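Side-chain contacts in Cwp19 (Clostridioides difficile, PDB 5OQ3), which probably cleaves cell-wall peptidoglycan through its TIM-barrel glycoside hydrolase domain, the part described here, although the whole protein is generally assigned an amidase activity: residues A79-N84 and Q180-D185; F107-A112 and M117-W122; G248-K253 and D274-I279; N265-Y268 and Y272-T275. All blocks are in the same frame, centred on the assembly; numbering follows the deposited sequence.

Overall arrangement
The four contacts fall into two pairs on opposite sides of the centre of a closed eight-stranded parallel barrel, where connecting loops and helices are fitted to one another. Contacts 1 and 2 are neighbours, with centres 11 Å apart. Contact 2 is nested within the chain loop that contact 1 closes, and the two are joined by a probable hydrogen bond between Asp185 OD2 and Phe119 N. Contacts 3 and 4, centres 6 Å apart, share Asp274 and Thr275 and follow the fifth strand, 241-244. The centres of contacts 1 and 3 lie 31 Å apart. A 1,2-ethanediol, probably from the crystallisation liquor, sits at contact 1.

Contact 1 of 4, residues A79-N84 and Q180-D185; sequences ALYKSN and QNYDID. With EDO (1,2-ethanediol), chain C.
Tyr182, the first residue to leave helical geometry after helix 165-181, reaches across to the CB atoms of Tyr81 and Lys82. Its CB packs on Ile109 of helix 104-114, and with CG anti to the carbonyl carbon (chi1 -62°) the ring extends toward the loop. Farther out, CE2 and CZ meet the CB of Tyr81, with 3.9 Å from Tyr182 CZ to Tyr81 CB. At the tip, Tyr182 OH also comes within 3.7 Å of Lys82 CB, while the hydroxyl is hydrogen-bonded to Asp103 OD2. The Tyr81 ring turns the other way and lays one face over the CB of Ala79. Beside the tyrosine pair, a water donates to Lys82 O at 2.6 Å and accepts from Asn181 ND2 at 3.0 Å, linking the loop to the helix end. The Asn181 amide is steadied in turn, since Gln180 NE2 donates to Asn181 OD1 at 2.8 Å. On the loop, ethanediol O1 donates to Tyr81 O over 2.7 Å; the position of its other oxygen is doubtful. In TIM-barrel terms, the loop following the second strand is thus fitted to the turn between helix 165-181 and the fourth strand, 186-189.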
loop_
_atom_site.group_PDB
_atom_site.type_symbol
_atom_site.label_atom_id
_atom_site.label_comp_id
_atom_site.label_asym_id
_atom_site.label_seq_id
_atom_site.Cartn_x
_atom_site.Cartn_y
_atom_site.Cartn_z
ATOM N N ALA A 79 13.931 1.098 -5.886
ATOM C CA ALA A 79 13.661 2.528 -5.763
ATOM C C ALA A 79 13.405 3.125 -7.136
ATOM O O ALA A 79 14.191 2.922 -8.068
ATOM C CB ALA A 79 14.839 3.235 -5.088
ATOM N N LEU A 80 12.334 3.919 -7.218
ATOM C CA LEU A 80 12.155 4.805 -8.362
ATOM C C LEU A 80 12.652 6.211 -8.003
ATOM O O LEU A 80 12.012 7.209 -8.306
ATOM C CB LEU A 80 10.693 4.804 -8.841
ATOM C CG LEU A 80 10.304 3.517 -9.594
ATOM C CD1 LEU A 80 9.898 2.366 -8.702
ATOM C CD2 LEU A 80 9.238 3.742 -10.635
ATOM N N TYR A 81 13.810 6.262 -7.336
ATOM C CA TYR A 81 14.415 7.509 -6.863
ATOM C C TYR A 81 15.892 7.211 -6.630
ATOM O O TYR A 81 16.274 6.037 -6.479
ATOM C CB TYR A 81 13.790 8.010 -5.566
ATOM C CG TYR A 81 13.723 6.992 -4.430
ATOM C CD1 TYR A 81 12.665 6.091 -4.326
ATOM C CD2 TYR A 81 14.726 6.905 -3.474
ATOM C CE1 TYR A 81 12.601 5.173 -3.290
ATOM C CE2 TYR A 81 14.675 5.993 -2.444
ATOM C CZ TYR A 81 13.622 5.116 -2.359
ATOM O OH TYR A 81 13.563 4.202 -1.327
ATOM N N LYS A 82 16.690 8.264 -6.562
ATOM C CA LYS A 82 18.116 8.177 -6.285
ATOM C C LYS A 82 18.305 7.825 -4.806
ATOM O O LYS A 82 17.765 8.493 -3.909
ATOM C CB LYS A 82 18.792 9.487 -6.627
ATOM C CG LYS A 82 20.295 9.443 -6.536
ATOM C CD LYS A 82 20.889 10.650 -7.253
ATOM C CE LYS A 82 22.390 10.538 -7.348
ATOM N NZ LYS A 82 22.882 11.901 -7.712
ATOM N N SER A 83 19.056 6.754 -4.548
ATOM C CA SER A 83 19.198 6.171 -3.209
ATOM C C SER A 83 20.643 5.724 -3.003
ATOM O O SER A 83 21.273 5.239 -3.937
ATOM C CB SER A 83 18.292 4.950 -3.078
ATOM O OG SER A 83 18.400 4.358 -1.799
ATOM N N ASN A 84 21.118 5.838 -1.771
ATOM C CA ASN A 84 22.388 5.265 -1.339
ATOM C C ASN A 84 22.156 3.945 -0.549
ATOM O O ASN A 84 23.069 3.425 0.076
ATOM C CB ASN A 84 23.149 6.286 -0.458
ATOM C CG ASN A 84 23.587 7.529 -1.216
ATOM O OD1 ASN A 84 23.901 7.478 -2.415
ATOM N ND2 ASN A 84 23.662 8.654 -0.506
ATOM N N GLN A 180 13.563 12.740 3.999
ATOM C CA GLN A 180 14.567 13.797 4.091
ATOM C C GLN A 180 14.740 14.517 2.754
ATOM O O GLN A 180 14.897 15.739 2.691
ATOM C CB GLN A 180 15.916 13.203 4.508
ATOM C CG GLN A 180 17.075 14.184 4.633
ATOM C CD GLN A 180 18.383 13.493 4.965
ATOM O OE1 GLN A 180 18.687 13.290 6.158
ATOM N NE2 GLN A 180 19.202 13.160 3.911
ATOM N N ASN A 181 14.789 13.731 1.663
ATOM C CA ASN A 181 15.325 14.223 0.401
ATOM C C ASN A 181 14.276 14.649 -0.619
ATOM O O ASN A 181 14.649 15.233 -1.640
ATOM C CB ASN A 181 16.258 13.175 -0.232
ATOM C CG ASN A 181 17.533 12.967 0.540
ATOM O OD1 ASN A 181 17.821 13.682 1.487
ATOM N ND2 ASN A 181 18.290 11.932 0.155
ATOM N N TYR A 182 12.990 14.399 -0.366
ATOM C CA TYR A 182 11.952 14.653 -1.344
ATOM C C TYR A 182 10.738 15.302 -0.683
ATOM O O TYR A 182 10.409 14.953 0.453
ATOM C CB TYR A 182 11.526 13.363 -2.057
ATOM C CG TYR A 182 12.667 12.721 -2.845
ATOM C CD1 TYR A 182 12.974 13.144 -4.127
ATOM C CD2 TYR A 182 13.446 11.734 -2.280
ATOM C CE1 TYR A 182 14.033 12.579 -4.822
ATOM C CE2 TYR A 182 14.492 11.137 -2.953
ATOM C CZ TYR A 182 14.804 11.585 -4.242
ATOM O OH TYR A 182 15.854 10.975 -4.916
ATOM N N ASP A 183 10.020 16.104 -1.432
ATOM C CA ASP A 183 8.896 16.892 -0.895
ATOM C C ASP A 183 7.585 16.104 -0.916
ATOM O O ASP A 183 6.561 16.559 -1.461
ATOM C CB ASP A 183 8.775 18.191 -1.708
ATOM C CG ASP A 183 7.722 19.116 -1.188
ATOM O OD1 ASP A 183 7.517 19.119 0.040
ATOM O OD2 ASP A 183 7.100 19.823 -2.022
ATOM N N ILE A 184 7.618 14.926 -0.319
ATOM C CA ILE A 184 6.431 14.139 -0.213
ATOM C C ILE A 184 5.434 14.688 0.774
ATOM O O ILE A 184 5.799 15.314 1.763
ATOM C CB ILE A 184 6.752 12.661 0.099
ATOM C CG1 ILE A 184 7.463 12.502 1.455
ATOM C CG2 ILE A 184 7.623 12.031 -1.015
ATOM C CD1 ILE A 184 7.573 11.049 1.897
ATOM N N ASP A 185 4.160 14.356 0.597
ATOM C CA ASP A 185 3.105 14.742 1.561
ATOM C C ASP A 185 2.698 13.606 2.500
ATOM O O ASP A 185 2.175 13.840 3.590
ATOM C CB ASP A 185 1.866 15.210 0.795
ATOM C CG ASP A 185 2.198 16.310 -0.149
ATOM O OD1 ASP A 185 2.593 17.394 0.332
ATOM O OD2 ASP A 185 2.143 16.141 -1.381
HETATM C C1 EDO C . 19.192 3.760 -6.672
HETATM O O1 EDO C . 17.804 3.894 -6.800
HETATM C C2 EDO C . 19.832 5.053 -6.887
HETATM O O2 EDO C . 20.634 5.450 -5.808
HETATM O O HOH W 1 17.999 10.705 -2.586
#

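Contact 2 of 4, residues F107-A112 and M117-W122; sequences FLIEEA and MEFHAW
Phe119 presents one ring face to Ile109 in a CH-pi contact between helix 104-114 and strand 118-123, successive elements of the TIM barrel that run roughly antiparallel. Ile109 CG1 sits 3.7 Å from the centroid of the Phe119 ring, only 8° off its normal, and the two side chains cross at about a right angle. The aromatic group reaches the helix because its CG stands opposite the backbone N (chi1 -174°), on a CB already directed at the helix. Two more helix residues touch the same ring: Leu108 CB lies 3.8 Å from Phe119 CE2, and Ala112 CB approaches the edge, 4.3 Å from Phe119 CD2. Val71 of the neighbouring strand 68-74 and Tyr54 of helix 47-63 also touch Phe119, placing it in the buried layer between barrel wall and helices. Nearer the turn, the methyl of Ala112 and the CB of Met117 are 4.2 Å apart, after which the methionine chain bends away. Here the backbone closes the connection: Met117 N donates to Ala112 O at 3.0 Å with an angle of 157° at the hydrogen, the donor lying above the carbonyl plane and not on a lone pair.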
loop_
_atom_site.group_PDB
_atom_site.type_symbol
_atom_site.label_atom_id
_atom_site.label_comp_id
_atom_site.label_asym_id
_atom_site.label_seq_id
_atom_site.Cartn_x
_atom_site.Cartn_y
_atom_site.Cartn_z
ATOM N N PHE A 107 10.357 14.687 -10.475
ATOM C CA PHE A 107 9.360 14.956 -11.491
ATOM C C PHE A 107 7.963 14.496 -11.084
ATOM O O PHE A 107 6.972 15.249 -11.191
ATOM C CB PHE A 107 9.757 14.277 -12.787
ATOM C CG PHE A 107 8.884 14.618 -13.947
ATOM C CD1 PHE A 107 9.151 15.770 -14.719
ATOM C CD2 PHE A 107 7.830 13.803 -14.317
ATOM C CE1 PHE A 107 8.362 16.092 -15.825
ATOM C CE2 PHE A 107 7.040 14.119 -15.430
ATOM C CZ PHE A 107 7.298 15.265 -16.171
ATOM N N LEU A 108 7.922 13.311 -10.496
ATOM C CA LEU A 108 6.617 12.764 -10.067
ATOM C C LEU A 108 5.950 13.657 -9.007
ATOM O O LEU A 108 4.778 13.913 -9.065
ATOM C CB LEU A 108 6.733 11.350 -9.569
ATOM C CG LEU A 108 7.392 10.319 -10.481
ATOM C CD1 LEU A 108 7.496 8.943 -9.812
ATOM C CD2 LEU A 108 6.622 10.193 -11.779
ATOM N N ILE A 109 6.777 14.191 -8.097
ATOM C CA ILE A 109 6.306 15.044 -7.037
ATOM C C ILE A 109 5.965 16.467 -7.528
ATOM O O ILE A 109 4.860 16.996 -7.280
ATOM C CB ILE A 109 7.337 15.107 -5.911
ATOM C CG1 ILE A 109 7.451 13.729 -5.239
ATOM C CG2 ILE A 109 6.919 16.141 -4.872
ATOM C CD1 ILE A 109 8.640 13.672 -4.314
ATOM N N GLU A 110 6.907 17.060 -8.270
ATOM C CA GLU A 110 6.738 18.442 -8.672
ATOM C C GLU A 110 5.554 18.576 -9.642
ATOM O O GLU A 110 4.814 19.574 -9.571
ATOM C CB GLU A 110 8.014 19.031 -9.253
ATOM C CG GLU A 110 9.102 19.235 -8.201
ATOM C CD GLU A 110 10.444 19.702 -8.678
ATOM O OE1 GLU A 110 10.728 19.682 -9.866
ATOM O OE2 GLU A 110 11.258 20.115 -7.787
ATOM N N GLU A 111 5.340 17.575 -10.500
ATOM C CA GLU A 111 4.231 17.651 -11.401
ATOM C C GLU A 111 2.884 17.426 -10.717
ATOM O O GLU A 111 1.871 18.021 -11.124
ATOM C CB GLU A 111 4.432 16.639 -12.547
ATOM C CG GLU A 111 5.621 17.023 -13.452
ATOM C CD GLU A 111 5.454 18.308 -14.258
ATOM O OE1 GLU A 111 4.310 18.635 -14.586
ATOM O OE2 GLU A 111 6.495 18.974 -14.534
ATOM N N ALA A 112 2.837 16.586 -9.674
ATOM C CA ALA A 112 1.647 16.505 -8.851
ATOM C C ALA A 112 1.361 17.829 -8.172
ATOM O O ALA A 112 0.237 18.339 -8.217
ATOM C CB ALA A 112 1.766 15.354 -7.812
ATOM N N MET A 117 -2.173 18.593 -6.493
ATOM C CA MET A 117 -2.394 17.245 -6.002
ATOM C C MET A 117 -1.340 16.888 -4.965
ATOM O O MET A 117 -0.182 17.262 -5.105
ATOM C CB MET A 117 -2.314 16.240 -7.135
ATOM C CG MET A 117 -3.313 16.510 -8.243
ATOM S SD MET A 117 -3.170 15.577 -9.735
ATOM C CE MET A 117 -3.927 14.038 -9.278
ATOM N N GLU A 118 -1.763 16.198 -3.909
ATOM C CA GLU A 118 -0.844 15.672 -2.923
ATOM C C GLU A 118 -0.200 14.389 -3.437
ATOM O O GLU A 118 -0.731 13.721 -4.355
ATOM C CB GLU A 118 -1.553 15.411 -1.587
ATOM C CG GLU A 118 -2.257 16.627 -1.014
ATOM C CD GLU A 118 -1.481 17.356 0.012
ATOM O OE1 GLU A 118 -0.953 16.718 0.932
ATOM O OE2 GLU A 118 -1.478 18.599 -0.024
ATOM N N PHE A 119 0.964 14.094 -2.876
ATOM C CA PHE A 119 1.777 12.973 -3.315
ATOM C C PHE A 119 2.113 12.126 -2.097
ATOM O O PHE A 119 2.792 12.576 -1.167
ATOM C CB PHE A 119 3.072 13.476 -3.958
ATOM C CG PHE A 119 3.884 12.373 -4.564
ATOM C CD1 PHE A 119 4.727 11.601 -3.784
ATOM C CD2 PHE A 119 3.798 12.100 -5.933
ATOM C CE1 PHE A 119 5.458 10.583 -4.332
ATOM C CE2 PHE A 119 4.548 11.074 -6.487
ATOM C CZ PHE A 119 5.383 10.331 -5.683
ATOM N N HIS A 120 1.665 10.890 -2.075
ATOM C CA HIS A 120 2.021 9.908 -1.040
ATOM C C HIS A 120 2.943 8.866 -1.682
ATOM O O HIS A 120 2.602 8.240 -2.664
ATOM C CB HIS A 120 0.812 9.217 -0.435
ATOM C CG HIS A 120 -0.058 10.124 0.377
ATOM N ND1 HIS A 120 -0.901 9.647 1.358
ATOM C CD2 HIS A 120 -0.202 11.476 0.384
ATOM C CE1 HIS A 120 -1.536 10.664 1.908
ATOM N NE2 HIS A 120 -1.143 11.780 1.336
ATOM N N ALA A 121 4.131 8.701 -1.119
ATOM C CA ALA A 121 5.101 7.693 -1.540
ATOM C C ALA A 121 4.735 6.349 -0.942
ATOM O O ALA A 121 4.696 6.206 0.294
ATOM C CB ALA A 121 6.495 8.111 -1.097
ATOM N N TRP A 122 4.464 5.373 -1.819
ATOM C CA TRP A 122 4.054 4.053 -1.434
ATOM C C TRP A 122 5.249 3.074 -1.495
ATOM O O TRP A 122 5.931 2.966 -2.515
ATOM C CB TRP A 122 2.881 3.649 -2.307
ATOM C CG TRP A 122 2.502 2.227 -2.501
ATOM C CD1 TRP A 122 2.768 1.150 -1.677
ATOM C CD2 TRP A 122 1.694 1.724 -3.558
ATOM N NE1 TRP A 122 2.223 0.019 -2.211
ATOM C CE2 TRP A 122 1.573 0.338 -3.363
ATOM C CE3 TRP A 122 1.103 2.293 -4.689
ATOM C CZ2 TRP A 122 0.840 -0.491 -4.233
ATOM C CZ3 TRP A 122 0.403 1.473 -5.570
ATOM C CH2 TRP A 122 0.279 0.099 -5.331
#

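Contact 3 of 4, residues G248-K253 and D274-I279; sequences GIWRNK and DTRAWI
Trp250 and Asp274 make the one hydrogen bond across this contact, from Trp250 NE1 to Asp274 OD1 at 2.9 Å. The carboxylate oxygen lies close to the indole plane, whereas the indole N-H meets OD1 on its anti side, 32° out of the carboxylate plane. The same oxygen caps helix 275-280: Asp274 OD1 also accepts from Ala277 N, a weak bond of 3.4 Å, leaving the aspartate at the N-cap position with one bond to the loop and one to its own helix. Both donors, with the nearby helix start, would be expected to stabilise the charged carboxylate.

Contacts over the ring faces form the second group. Arg276 lies along one face of the indole, beginning with its CB, 3.7 Å from Trp250 CE2. A bend at the arginine's third torsion (chi3 -70°) brings the guanidinium over the far end of the six-membered ring, where Arg276 CZ is 3.5 Å from Trp250 CZ3 and the planes are tilted by 34°. The charged end is held from beyond the contact, NH1 by Thr258 and NH2 by a salt bridge to Glu312. Arg251 CG packs on the opposite indole face, so an arginine chain flanks each side of the tryptophan.

The remaining approach is at the five-membered ring, where Trp250 CD1 lies 3.4 Å from Thr275 N. Together these contacts join the long loop after the fifth barrel strand to an N-capped helix start, in the class of strand-to-helix connections that carries the catalytic groups in TIM-barrel enzymes.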
loop_
_atom_site.group_PDB
_atom_site.type_symbol
_atom_site.label_atom_id
_atom_site.label_comp_id
_atom_site.label_asym_id
_atom_site.label_seq_id
_atom_site.Cartn_x
_atom_site.Cartn_y
_atom_site.Cartn_z
ATOM N N GLY A 248 -9.260 -6.002 3.574
ATOM C CA GLY A 248 -10.534 -5.476 4.019
ATOM C C GLY A 248 -11.223 -6.164 5.194
ATOM O O GLY A 248 -12.167 -5.596 5.768
ATOM N N ILE A 249 -10.781 -7.374 5.531
ATOM C CA ILE A 249 -11.272 -8.085 6.701
ATOM C C ILE A 249 -10.096 -8.228 7.701
ATOM O O ILE A 249 -9.015 -8.734 7.364
ATOM C CB ILE A 249 -11.862 -9.464 6.346
ATOM C CG1 ILE A 249 -13.152 -9.284 5.534
ATOM C CG2 ILE A 249 -12.124 -10.292 7.607
ATOM C CD1 ILE A 249 -13.638 -10.551 4.882
ATOM N N TRP A 250 -10.345 -7.787 8.930
ATOM C CA TRP A 250 -9.421 -7.904 10.051
ATOM C C TRP A 250 -9.593 -9.274 10.737
ATOM O O TRP A 250 -8.689 -10.128 10.649
ATOM C CB TRP A 250 -9.647 -6.741 11.008
ATOM C CG TRP A 250 -8.917 -6.868 12.293
ATOM C CD1 TRP A 250 -7.559 -6.718 12.500
ATOM C CD2 TRP A 250 -9.485 -7.177 13.575
ATOM N NE1 TRP A 250 -7.269 -6.911 13.836
ATOM C CE2 TRP A 250 -8.420 -7.229 14.508
ATOM C CE3 TRP A 250 -10.772 -7.497 14.009
ATOM C CZ2 TRP A 250 -8.615 -7.545 15.852
ATOM C CZ3 TRP A 250 -10.960 -7.755 15.379
ATOM C CH2 TRP A 250 -9.898 -7.795 16.252
ATOM N N ARG A 251 -10.793 -9.506 11.286
ATOM C CA ARG A 251 -11.179 -10.835 11.792
ATOM C C ARG A 251 -12.674 -10.990 11.503
ATOM O O ARG A 251 -13.440 -10.040 11.660
ATOM C CB ARG A 251 -10.983 -11.017 13.308
ATOM C CG ARG A 251 -9.569 -10.854 13.762
ATOM C CD ARG A 251 -9.390 -11.201 15.222
ATOM N NE ARG A 251 -9.309 -12.631 15.425
ATOM C CZ ARG A 251 -9.069 -13.207 16.599
ATOM N NH1 ARG A 251 -8.920 -14.511 16.655
ATOM N NH2 ARG A 251 -9.012 -12.487 17.707
ATOM N N ASN A 252 -13.083 -12.207 11.136
ATOM C CA ASN A 252 -14.475 -12.532 11.049
ATOM C C ASN A 252 -15.097 -12.697 12.461
ATOM O O ASN A 252 -14.421 -13.092 13.426
ATOM C CB ASN A 252 -14.661 -13.816 10.253
ATOM C CG ASN A 252 -14.084 -13.746 8.855
ATOM O OD1 ASN A 252 -14.323 -12.782 8.126
ATOM N ND2 ASN A 252 -13.360 -14.799 8.448
ATOM N N LYS A 253 -16.398 -12.419 12.555
ATOM C CA LYS A 253 -17.141 -12.577 13.803
ATOM C C LYS A 253 -17.055 -14.003 14.343
ATOM O O LYS A 253 -17.024 -14.223 15.561
ATOM C CB LYS A 253 -18.598 -12.127 13.617
ATOM C CG LYS A 253 -19.395 -12.012 14.904
ATOM C CD LYS A 253 -20.688 -11.226 14.688
ATOM C CE LYS A 253 -20.436 -9.727 14.621
ATOM N NZ LYS A 253 -21.710 -8.975 14.489
ATOM N N ASP A 274 -2.557 -6.659 12.303
ATOM C CA ASP A 274 -3.504 -6.437 13.389
ATOM C C ASP A 274 -3.975 -4.984 13.317
ATOM O O ASP A 274 -3.581 -4.131 14.117
ATOM C CB ASP A 274 -2.902 -6.776 14.733
ATOM C CG ASP A 274 -3.923 -6.773 15.853
ATOM O OD1 ASP A 274 -5.099 -6.369 15.630
ATOM O OD2 ASP A 274 -3.520 -7.182 16.968
ATOM N N THR A 275 -4.824 -4.711 12.348
ATOM C CA THR A 275 -5.203 -3.316 12.049
ATOM C C THR A 275 -5.848 -2.667 13.259
ATOM O O THR A 275 -5.633 -1.490 13.490
ATOM C CB THR A 275 -6.161 -3.298 10.872
ATOM O OG1 THR A 275 -5.622 -4.148 9.865
ATOM C CG2 THR A 275 -6.352 -1.883 10.369
ATOM N N ARG A 276 -6.628 -3.422 14.022
ATOM C CA ARG A 276 -7.229 -2.836 15.223
ATOM C C ARG A 276 -6.178 -2.317 16.169
ATOM O O ARG A 276 -6.356 -1.247 16.748
ATOM C CB ARG A 276 -8.154 -3.845 15.895
ATOM C CG ARG A 276 -8.659 -3.328 17.226
ATOM C CD ARG A 276 -9.664 -4.264 17.881
ATOM N NE ARG A 276 -10.908 -4.253 17.140
ATOM C CZ ARG A 276 -11.930 -5.062 17.384
ATOM N NH1 ARG A 276 -11.861 -5.960 18.359
ATOM N NH2 ARG A 276 -13.042 -4.968 16.686
ATOM N N ALA A 277 -5.116 -3.077 16.405
ATOM C CA ALA A 277 -4.050 -2.599 17.279
ATOM C C ALA A 277 -3.432 -1.340 16.735
ATOM O O ALA A 277 -3.063 -0.431 17.507
ATOM C CB ALA A 277 -2.979 -3.717 17.423
ATOM N N TRP A 278 -3.216 -1.249 15.440
ATOM C CA TRP A 278 -2.611 -0.076 14.854
ATOM C C TRP A 278 -3.457 1.145 15.165
ATOM O O TRP A 278 -2.940 2.225 15.461
ATOM C CB TRP A 278 -2.474 -0.202 13.345
ATOM C CG TRP A 278 -1.813 -1.414 12.828
ATOM C CD1 TRP A 278 -1.002 -2.295 13.483
ATOM C CD2 TRP A 278 -1.886 -1.859 11.477
ATOM N NE1 TRP A 278 -0.622 -3.299 12.652
ATOM C CE2 TRP A 278 -1.129 -3.038 11.395
ATOM C CE3 TRP A 278 -2.525 -1.369 10.316
ATOM C CZ2 TRP A 278 -1.035 -3.766 10.210
ATOM C CZ3 TRP A 278 -2.416 -2.075 9.165
ATOM C CH2 TRP A 278 -1.654 -3.238 9.089
ATOM N N ILE A 279 -4.749 1.005 15.033
ATOM C CA ILE A 279 -5.689 2.087 15.279
ATOM C C ILE A 279 -5.715 2.447 16.747
ATOM O O ILE A 279 -5.572 3.630 17.110
ATOM C CB ILE A 279 -7.098 1.722 14.738
ATOM C CG1 ILE A 279 -7.085 1.607 13.218
ATOM C CG2 ILE A 279 -8.157 2.720 15.212
ATOM C CD1 ILE A 279 -8.279 0.914 12.642
#

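Contact 4 of 4, residues N265-Y268 and Y272-T275; sequences NESY and YADT
The chain reverses between Ser267 and Ala273, with Tyr272 in the left-handed helical region and Ala273 N donating to Ser267 O at 3.0 Å and 166°. Beside that bond, the CA-H of Tyr272 points at Tyr268 O, a carbonyl that also accepts from Arg219. Ser267 ties the turn a second time through its side chain. Its hydroxyl sits between the backbone N and the carbonyl carbon (chi1 78°), from where Ser267 OG donates to Ala273 O over 2.8 Å in the carbonyl plane. The hydroxyl is also an acceptor: a water donates to Ser267 OG at 2.8 Å and, equally distant from Thr275 OG1, bridges the two hydroxyls, Ser267 OG and Thr275 OG1, which lie 3.8 Å apart. Tyr268 runs alongside Asp274, pointing the same way, with ring and carboxylate planes 82° apart and 3.7 Å between Tyr268 CE1 and Asp274 OD2. Tyr272 leads elsewhere, its OH hydrogen-bonded to Val197 O. Tyr268 makes cation-pi contacts with Arg219 and Arg251, and of these Arg219 also touches Asp274, whose OD1 is already engaged by Trp250. The serine, used as both donor and acceptor, is thus satisfied within the buried turn.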
loop_
_atom_site.group_PDB
_atom_site.type_symbol
_atom_site.label_atom_id
_atom_site.label_comp_id
_atom_site.label_asym_id
_atom_site.label_seq_id
_atom_site.Cartn_x
_atom_site.Cartn_y
_atom_site.Cartn_z
ATOM N N ASN A 265 -10.734 -14.653 4.125
ATOM C CA ASN A 265 -9.398 -14.402 4.652
ATOM C C ASN A 265 -9.327 -13.195 5.570
ATOM O O ASN A 265 -9.859 -12.139 5.277
ATOM C CB ASN A 265 -8.358 -14.325 3.521
ATOM C CG ASN A 265 -8.009 -15.698 2.947
ATOM O OD1 ASN A 265 -8.442 -16.732 3.455
ATOM N ND2 ASN A 265 -7.214 -15.710 1.896
ATOM N N GLU A 266 -8.651 -13.406 6.692
ATOM C CA GLU A 266 -8.499 -12.434 7.744
ATOM C C GLU A 266 -7.072 -11.936 7.822
ATOM O O GLU A 266 -6.144 -12.720 7.897
ATOM C CB GLU A 266 -8.831 -13.137 9.058
ATOM C CG GLU A 266 -10.258 -13.632 9.162
ATOM C CD GLU A 266 -10.461 -14.608 10.312
ATOM O OE1 GLU A 266 -9.888 -15.705 10.255
ATOM O OE2 GLU A 266 -11.193 -14.288 11.240
ATOM N N SER A 267 -6.911 -10.613 7.848
ATOM C CA SER A 267 -5.562 -10.032 7.931
ATOM C C SER A 267 -4.837 -10.337 9.236
ATOM O O SER A 267 -3.604 -10.509 9.229
ATOM C CB SER A 267 -5.574 -8.531 7.689
ATOM O OG SER A 267 -6.006 -7.790 8.822
ATOM N N TYR A 268 -5.593 -10.515 10.320
ATOM C CA TYR A 268 -5.030 -10.785 11.640
ATOM C C TYR A 268 -4.216 -12.096 11.662
ATOM O O TYR A 268 -3.223 -12.170 12.365
ATOM C CB TYR A 268 -6.193 -10.836 12.625
ATOM C CG TYR A 268 -5.873 -11.090 14.056
ATOM C CD1 TYR A 268 -5.609 -10.028 14.915
ATOM C CD2 TYR A 268 -5.920 -12.363 14.588
ATOM C CE1 TYR A 268 -5.393 -10.239 16.261
ATOM C CE2 TYR A 268 -5.654 -12.569 15.914
ATOM C CZ TYR A 268 -5.400 -11.509 16.752
ATOM O OH TYR A 268 -5.188 -11.743 18.089
ATOM N N TYR A 272 -0.628 -11.442 9.666
ATOM C CA TYR A 272 -0.247 -10.848 10.973
ATOM C C TYR A 272 -0.346 -9.348 10.976
ATOM O O TYR A 272 0.487 -8.677 11.577
ATOM C CB TYR A 272 1.111 -11.407 11.531
ATOM C CG TYR A 272 1.070 -12.919 11.588
ATOM C CD1 TYR A 272 0.374 -13.596 12.599
ATOM C CD2 TYR A 272 1.688 -13.692 10.610
ATOM C CE1 TYR A 272 0.307 -14.990 12.612
ATOM C CE2 TYR A 272 1.608 -15.091 10.634
ATOM C CZ TYR A 272 0.953 -15.736 11.637
ATOM O OH TYR A 272 0.873 -17.112 11.578
ATOM N N ALA A 273 -1.380 -8.834 10.330
ATOM C CA ALA A 273 -1.675 -7.432 10.216
ATOM C C ALA A 273 -2.854 -7.133 11.126
ATOM O O ALA A 273 -3.997 -7.344 10.778
ATOM C CB ALA A 273 -1.972 -7.074 8.772
ATOM N N ASP A 274 -2.557 -6.659 12.303
ATOM C CA ASP A 274 -3.504 -6.437 13.389
ATOM C C ASP A 274 -3.975 -4.984 13.317
ATOM O O ASP A 274 -3.581 -4.131 14.117
ATOM C CB ASP A 274 -2.902 -6.776 14.733
ATOM C CG ASP A 274 -3.923 -6.773 15.853
ATOM O OD1 ASP A 274 -5.099 -6.369 15.630
ATOM O OD2 ASP A 274 -3.520 -7.182 16.968
ATOM N N THR A 275 -4.824 -4.711 12.348
ATOM C CA THR A 275 -5.203 -3.316 12.049
ATOM C C THR A 275 -5.848 -2.667 13.259
ATOM O O THR A 275 -5.633 -1.490 13.490
ATOM C CB THR A 275 -6.161 -3.298 10.872
ATOM O OG1 THR A 275 -5.622 -4.148 9.865
ATOM C CG2 THR A 275 -6.352 -1.883 10.369
HETATM O O HOH W 2 -7.445 -5.464 8.189
#